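Local coordinates for protein D-glucosaminate-6-phosphate ammonia lyase (Salmonella typhimurium, PDB 7LCE) that belongs to the fold-type I family of pyridoxal-phosphate proteins, related to selenocysteine synthase, and carries its cofactor on a modified lysine, at residues E65-I69 against I230-K234; P185-A191 against A204-S210; A217-F222 against N250-L254. The contacts are given in a common frame with arbitrary orientation. Residue numbers count along the deposited sequence, not the author numbering.

In the fold
All three contacts are buried and reach the same mixed sheet of the cofactor domain. Contact 2 pairs two parallel strands wholly inside that sheet, and backbone hydrogen bonds dominate it. Contact 1 lies at the sheet's edge within this chain, its centre about 20 Å from the chain's, against 13 Å for the others. There helix 227-234 packs on strand 66-70 with apolar side chains and one salt bridge. Contact 3 sets the loop into strand 221-225 against helix 248-262, at the subunit interface. Strand 221-225 lies between strands 206-210 and 66-70 and joins the three. Cys233 SG (contact 1) lies 3.6 Å from Met206 SD (contact 2), and Ile69 CD1 3.7 Å from Leu254 CD2 (contact 3).

Contact 1. Residues E65-I69 against I230-K234; sequences EDSYI and IAACK
This is a helix-on-strand contact at the edge of the large mixed sheet. Strand 66-70 is the outermost strand there within the chain, and helix 227-234 runs along one face of it. The axes of the short segments approach to 8.0 Å and run at 26°, nearly parallel. Ser67 and Ile230 have the nearest CA atoms, 6.1 Å apart. The strand is extended, and Asp66 and Tyr68 point toward the helix while Ser67 points away. Ile230 (m, m) fills the space between Asp66 and Tyr68: its CG1 is 3.5 Å from Asp66 O and its CG2 is 4.1 Å from Tyr68 CB. Glu65 and Asp66 both face Gly225 of the neighbouring strand, a classic beta bulge. The sheet and helix belong to the cofactor domain of a fold-type I pyridoxal-phosphate protein. Tyr68 is t at chi1, so its ring lies beside the last helical turn. Lys234 CA sits over the ring face, 4.2 Å from the centroid, as a CH-pi contact. The Lys234 side chain is m at chi1 and then fully extended. It runs back along the strand, and NZ forms a salt bridge with Asp66 OD2 at 2.9 Å. Glu52 is a second acidic partner of NZ.

Contact 2. Residues P185-A191 against A204-S210; sequences PLIVDAA and ADMVIYS
Apolar side chains on both faces of two parallel strands form the centre of this contact. On one face Ile187 (m, t) meets Met206 and Ile208: Ile187 CG1 is 3.7 Å from Met206 CE, and Ile187 CG2 is 3.6 Å from Ile208 CD1. On the other face Val188 CG2 lies 3.6 Å from Ala204 CB, and Val188 CB lies 4.1 Å from Val207 CG2. The strand axes are 4.8 Å apart and 15° from parallel. Ile187 pairs with Met206, Val188 with Val207 and Asp189 with Ile208. The backbone ladder runs from Met206 N to Leu186 O (3.1 Å), Val188 N to Met206 O (2.8 Å), Ile208 N to Val188 O (3.0 Å) and Ala190 N to Ile208 O (2.9 Å). Beyond it, Ser210 N donates to Ala191 O at 3.1 Å. At the other end Asp205, m at chi1, accepts Leu186 N on OD2 at 2.8 Å. Ser210 OG is hydrogen-bonded to the phosphate oxygen OP2 of the modified residue at position 213, and Asp189 OD2 comes close to its pyridine N1. This is the beta-alpha-beta unit through helix 198-201, whose strand ends meet the cofactor as in other fold-type I pyridoxal-phosphate proteins.

Contact 3. Residues A217-F222 against N250-L254; sequences APTSGF and NMVGL
Here the loop that leads into strand 221-225 packs on the early part of helix 248-262. The setting is the cofactor domain of a fold-type I pyridoxal-phosphate protein, close to the subunit interface. Segment 217-222 is extended throughout and becomes strand at Gly221 and Phe222. The nearest CA pairs are Ala217 with Leu254 at 5.5 Å and Pro218 with Asn250 at 5.8 Å.

Pro218 makes van der Waals packing. It sits on the helical turn 250-254: its CG is 3.7 Å from Gly253 CA, and its CB is 3.7 Å from Asn250 CG. A CB on Gly253 would clash with Pro218 CG, so the close fit depends on the bare glycine. The apolar side-chain pairs belong to Leu254 (t, p), which reaches along the loop. Its CD1 is 4.2 Å from Ala217 CB, and its CD2 is 3.6 Å from Phe222 CD1. Phe222 is p at chi1, and its ring also meets that of Tyr209 at about 15° between planes.

The polar contacts lie near the N-terminal end of helix 248-262, at Asn250. Asn250, m at chi1, donates from ND2 to Thr219 O at 3.1 Å. Thr219 OG1 is hydrogen-bonded to Glu249 of the second subunit, and Asn250 ND2 makes a weak hydrogen bond to the same residue. The contact thus continues across the interface. Within the loop, Ser220 takes the p rotamer. This brings its OG 3.7 Å from Leu254 CB and lets it donate to Pro218 O at 2.7 Å.

Contact 1. Residues E65-I69 against I230-K234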
# COMPACT_ATOMS: atom_id res chain seq x y z
N GLU A 65 17.28 17.17 -39.98
CA GLU A 65 16.29 16.60 -40.88
C GLU A 65 15.00 17.41 -40.87
O GLU A 65 14.43 17.69 -41.93
CB GLU A 65 16.03 15.14 -40.50
CG GLU A 65 17.28 14.29 -40.50
CD GLU A 65 17.03 12.86 -40.04
OE1 GLU A 65 15.97 12.62 -39.42
OE2 GLU A 65 17.89 11.99 -40.28
N ASP A 66 14.52 17.79 -39.69
CA ASP A 66 13.29 18.57 -39.57
C ASP A 66 13.41 19.51 -38.38
O ASP A 66 14.36 19.43 -37.60
CB ASP A 66 12.07 17.65 -39.44
CG ASP A 66 10.77 18.33 -39.85
OD1 ASP A 66 10.80 19.54 -40.19
OD2 ASP A 66 9.71 17.66 -39.85
N SER A 67 12.43 20.40 -38.25
CA SER A 67 12.42 21.37 -37.17
C SER A 67 10.98 21.70 -36.80
O SER A 67 10.05 21.48 -37.58
CB SER A 67 13.17 22.65 -37.55
OG SER A 67 14.55 22.39 -37.79
N TYR A 68 10.80 22.23 -35.60
CA TYR A 68 9.49 22.62 -35.10
C TYR A 68 9.63 23.91 -34.30
O TYR A 68 10.46 23.98 -33.39
CB TYR A 68 8.87 21.52 -34.23
CG TYR A 68 7.53 21.87 -33.62
CD1 TYR A 68 6.41 22.02 -34.42
CD2 TYR A 68 7.39 22.05 -32.25
CE1 TYR A 68 5.18 22.34 -33.87
CE2 TYR A 68 6.17 22.37 -31.69
CZ TYR A 68 5.06 22.52 -32.51
OH TYR A 68 3.84 22.84 -31.96
N ILE A 69 8.81 24.91 -34.63
CA ILE A 69 8.89 26.22 -34.01
C ILE A 69 8.01 26.25 -32.77
O ILE A 69 6.88 25.74 -32.78
CB ILE A 69 8.49 27.33 -35.00
CG1 ILE A 69 9.46 27.38 -36.17
CG2 ILE A 69 8.42 28.68 -34.31
CD1 ILE A 69 9.23 28.56 -37.10
N ILE A 230 11.29 14.99 -34.16
CA ILE A 230 10.61 16.25 -34.42
C ILE A 230 9.13 16.01 -34.68
O ILE A 230 8.27 16.80 -34.27
CB ILE A 230 11.28 17.00 -35.59
CG1 ILE A 230 12.70 17.42 -35.21
CG2 ILE A 230 10.47 18.23 -35.98
CD1 ILE A 230 12.75 18.42 -34.08
N ALA A 231 8.81 14.90 -35.35
CA ALA A 231 7.41 14.54 -35.56
C ALA A 231 6.68 14.34 -34.24
O ALA A 231 5.53 14.75 -34.08
CB ALA A 231 7.32 13.28 -36.42
N ALA A 232 7.35 13.72 -33.26
CA ALA A 232 6.75 13.57 -31.94
C ALA A 232 6.58 14.92 -31.24
O ALA A 232 5.67 15.08 -30.42
CB ALA A 232 7.59 12.64 -31.07
N CYS A 233 7.44 15.89 -31.56
CA CYS A 233 7.24 17.24 -31.04
C CYS A 233 6.00 17.87 -31.66
O CYS A 233 5.16 18.45 -30.95
CB CYS A 233 8.47 18.10 -31.30
SG CYS A 233 9.96 17.55 -30.45
N LYS A 234 5.86 17.76 -32.98
CA LYS A 234 4.68 18.31 -33.66
C LYS A 234 3.40 17.72 -33.09
O LYS A 234 2.39 18.43 -33.00
CB LYS A 234 4.77 18.04 -35.16
CG LYS A 234 5.92 18.74 -35.86
CD LYS A 234 5.94 18.44 -37.35
CE LYS A 234 7.07 19.19 -38.05
NZ LYS A 234 7.11 18.91 -39.51

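Contact 2. Residues P185-A191 against A204-S210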
# COMPACT_ATOMS: atom_id res chain seq x y z
N PRO A 185 16.61 9.06 -26.88
CA PRO A 185 16.86 10.35 -27.52
C PRO A 185 17.68 11.26 -26.62
O PRO A 185 17.49 11.29 -25.40
CB PRO A 185 15.45 10.90 -27.76
CG PRO A 185 14.63 10.30 -26.68
CD PRO A 185 15.20 8.91 -26.46
N LEU A 186 18.60 11.99 -27.24
CA LEU A 186 19.41 12.98 -26.53
C LEU A 186 18.86 14.37 -26.82
O LEU A 186 18.72 14.76 -27.98
CB LEU A 186 20.88 12.90 -26.96
CG LEU A 186 21.76 14.03 -26.42
CD1 LEU A 186 21.74 14.04 -24.90
CD2 LEU A 186 23.18 13.92 -26.94
N ILE A 187 18.57 15.11 -25.75
CA ILE A 187 18.01 16.45 -25.85
C ILE A 187 19.07 17.44 -25.40
O ILE A 187 19.71 17.25 -24.36
CB ILE A 187 16.74 16.58 -24.99
CG1 ILE A 187 15.72 15.51 -25.40
CG2 ILE A 187 16.13 17.97 -25.13
CD1 ILE A 187 14.44 15.54 -24.59
N VAL A 188 19.27 18.49 -26.19
CA VAL A 188 20.28 19.50 -25.91
C VAL A 188 19.58 20.85 -25.76
O VAL A 188 18.83 21.27 -26.64
CB VAL A 188 21.35 19.57 -27.02
CG1 VAL A 188 22.24 20.77 -26.80
CG2 VAL A 188 22.17 18.30 -27.03
N ASP A 189 19.83 21.51 -24.63
CA ASP A 189 19.35 22.86 -24.40
C ASP A 189 20.45 23.83 -24.82
O ASP A 189 21.45 23.98 -24.12
CB ASP A 189 18.97 23.04 -22.93
CG ASP A 189 18.58 24.47 -22.60
OD1 ASP A 189 18.35 25.28 -23.53
OD2 ASP A 189 18.48 24.79 -21.40
N ALA A 190 20.26 24.47 -25.97
CA ALA A 190 21.20 25.47 -26.47
C ALA A 190 20.48 26.78 -26.70
O ALA A 190 20.53 27.34 -27.80
CB ALA A 190 21.87 24.98 -27.75
N ALA A 191 19.80 27.27 -25.66
CA ALA A 191 18.89 28.40 -25.83
C ALA A 191 19.62 29.65 -26.29
O ALA A 191 19.19 30.33 -27.23
CB ALA A 191 18.14 28.66 -24.52
N ALA A 204 23.12 14.82 -31.58
CA ALA A 204 21.98 15.02 -30.71
C ALA A 204 20.68 14.85 -31.49
O ALA A 204 20.59 15.19 -32.68
CB ALA A 204 22.03 16.42 -30.09
N ASP A 205 19.67 14.29 -30.83
CA ASP A 205 18.40 14.01 -31.49
C ASP A 205 17.51 15.24 -31.57
O ASP A 205 16.86 15.47 -32.59
CB ASP A 205 17.69 12.86 -30.79
CG ASP A 205 18.44 11.55 -30.91
OD1 ASP A 205 18.61 11.05 -32.04
OD2 ASP A 205 18.89 11.02 -29.86
N MET A 206 17.46 16.04 -30.50
CA MET A 206 16.65 17.26 -30.49
C MET A 206 17.43 18.37 -29.79
O MET A 206 17.88 18.20 -28.66
CB MET A 206 15.31 17.04 -29.77
CG MET A 206 14.37 16.07 -30.47
SD MET A 206 12.89 15.72 -29.51
CE MET A 206 13.51 14.64 -28.22
N VAL A 207 17.58 19.51 -30.48
CA VAL A 207 18.28 20.67 -29.96
C VAL A 207 17.33 21.86 -29.93
O VAL A 207 16.57 22.07 -30.88
CB VAL A 207 19.53 20.99 -30.80
CG1 VAL A 207 20.34 22.11 -30.17
CG2 VAL A 207 20.39 19.74 -30.96
N ILE A 208 17.37 22.63 -28.84
CA ILE A 208 16.43 23.72 -28.60
C ILE A 208 17.18 25.04 -28.61
O ILE A 208 18.21 25.19 -27.94
CB ILE A 208 15.68 23.54 -27.27
CG1 ILE A 208 14.80 22.30 -27.31
CG2 ILE A 208 14.85 24.77 -26.97
CD1 ILE A 208 15.48 21.05 -26.81
N TYR A 209 16.67 26.01 -29.38
CA TYR A 209 17.21 27.36 -29.44
C TYR A 209 16.13 28.36 -29.07
O TYR A 209 14.94 28.06 -29.10
CB TYR A 209 17.76 27.68 -30.84
CG TYR A 209 18.97 26.88 -31.26
CD1 TYR A 209 18.83 25.63 -31.84
CD2 TYR A 209 20.25 27.38 -31.10
CE1 TYR A 209 19.93 24.89 -32.22
CE2 TYR A 209 21.36 26.66 -31.48
CZ TYR A 209 21.19 25.41 -32.04
OH TYR A 209 22.30 24.68 -32.43
N SER A 210 16.57 29.57 -28.73
CA SER A 210 15.67 30.69 -28.46
C SER A 210 15.83 31.72 -29.56
O SER A 210 16.91 32.30 -29.73
CB SER A 210 15.97 31.31 -27.09
OG SER A 210 15.24 32.52 -26.93

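Contact 3. Residues A217-F222 against N250-L254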
# COMPACT_ATOMS: atom_id res chain seq x y z
N ALA A 217 14.85 37.89 -32.75
CA ALA A 217 13.60 37.57 -33.41
C ALA A 217 12.42 37.92 -32.51
O ALA A 217 12.58 38.09 -31.30
CB ALA A 217 13.54 36.07 -33.75
N PRO A 218 11.22 38.05 -33.07
CA PRO A 218 10.03 38.12 -32.22
C PRO A 218 9.93 36.85 -31.39
O PRO A 218 10.51 35.81 -31.72
CB PRO A 218 8.87 38.24 -33.22
CG PRO A 218 9.43 37.73 -34.50
CD PRO A 218 10.86 38.15 -34.49
N THR A 219 9.18 36.95 -30.28
CA THR A 219 9.12 35.89 -29.28
C THR A 219 8.90 34.52 -29.91
O THR A 219 7.81 34.22 -30.40
CB THR A 219 8.01 36.18 -28.28
OG1 THR A 219 8.21 37.49 -27.75
CG2 THR A 219 8.04 35.17 -27.15
N SER A 220 9.94 33.68 -29.89
CA SER A 220 9.91 32.43 -30.62
C SER A 220 11.04 31.54 -30.13
O SER A 220 11.96 31.99 -29.44
CB SER A 220 10.03 32.66 -32.13
OG SER A 220 11.25 33.32 -32.43
N GLY A 221 10.96 30.27 -30.51
CA GLY A 221 12.00 29.28 -30.28
C GLY A 221 11.74 28.13 -31.22
O GLY A 221 10.69 28.05 -31.86
N PHE A 222 12.71 27.23 -31.32
CA PHE A 222 12.52 26.09 -32.21
C PHE A 222 13.29 24.88 -31.71
O PHE A 222 14.31 25.00 -31.03
CB PHE A 222 12.92 26.44 -33.65
CG PHE A 222 14.33 26.94 -33.80
CD1 PHE A 222 14.62 28.28 -33.61
CD2 PHE A 222 15.35 26.08 -34.17
CE1 PHE A 222 15.91 28.75 -33.77
CE2 PHE A 222 16.64 26.55 -34.33
CZ PHE A 222 16.92 27.88 -34.13
N ASN A 250 4.65 35.27 -35.58
CA ASN A 250 5.99 35.07 -35.05
C ASN A 250 6.68 33.84 -35.62
O ASN A 250 7.91 33.78 -35.63
CB ASN A 250 5.94 34.99 -33.52
CG ASN A 250 5.72 36.34 -32.88
OD1 ASN A 250 5.30 37.30 -33.53
ND2 ASN A 250 5.99 36.43 -31.58
N MET A 251 5.91 32.85 -36.10
CA MET A 251 6.52 31.76 -36.87
C MET A 251 7.23 32.31 -38.09
O MET A 251 8.40 31.99 -38.35
CB MET A 251 5.45 30.75 -37.27
CG MET A 251 4.98 29.85 -36.15
SD MET A 251 3.62 28.78 -36.66
CE MET A 251 4.44 27.72 -37.85
N VAL A 252 6.55 33.16 -38.86
CA VAL A 252 7.17 33.80 -40.02
C VAL A 252 8.29 34.73 -39.56
O VAL A 252 9.34 34.82 -40.22
CB VAL A 252 6.11 34.55 -40.84
CG1 VAL A 252 6.76 35.34 -41.97
CG2 VAL A 252 5.08 33.58 -41.39
N GLY A 253 8.09 35.42 -38.44
CA GLY A 253 9.11 36.34 -37.95
C GLY A 253 10.43 35.64 -37.66
O GLY A 253 11.50 36.18 -37.96
N LEU A 254 10.37 34.45 -37.07
CA LEU A 254 11.59 33.71 -36.79
C LEU A 254 12.34 33.35 -38.07
O LEU A 254 13.57 33.46 -38.13
CB LEU A 254 11.27 32.44 -35.99
CG LEU A 254 12.43 31.46 -35.81
CD1 LEU A 254 13.57 32.10 -35.02
CD2 LEU A 254 11.96 30.17 -35.15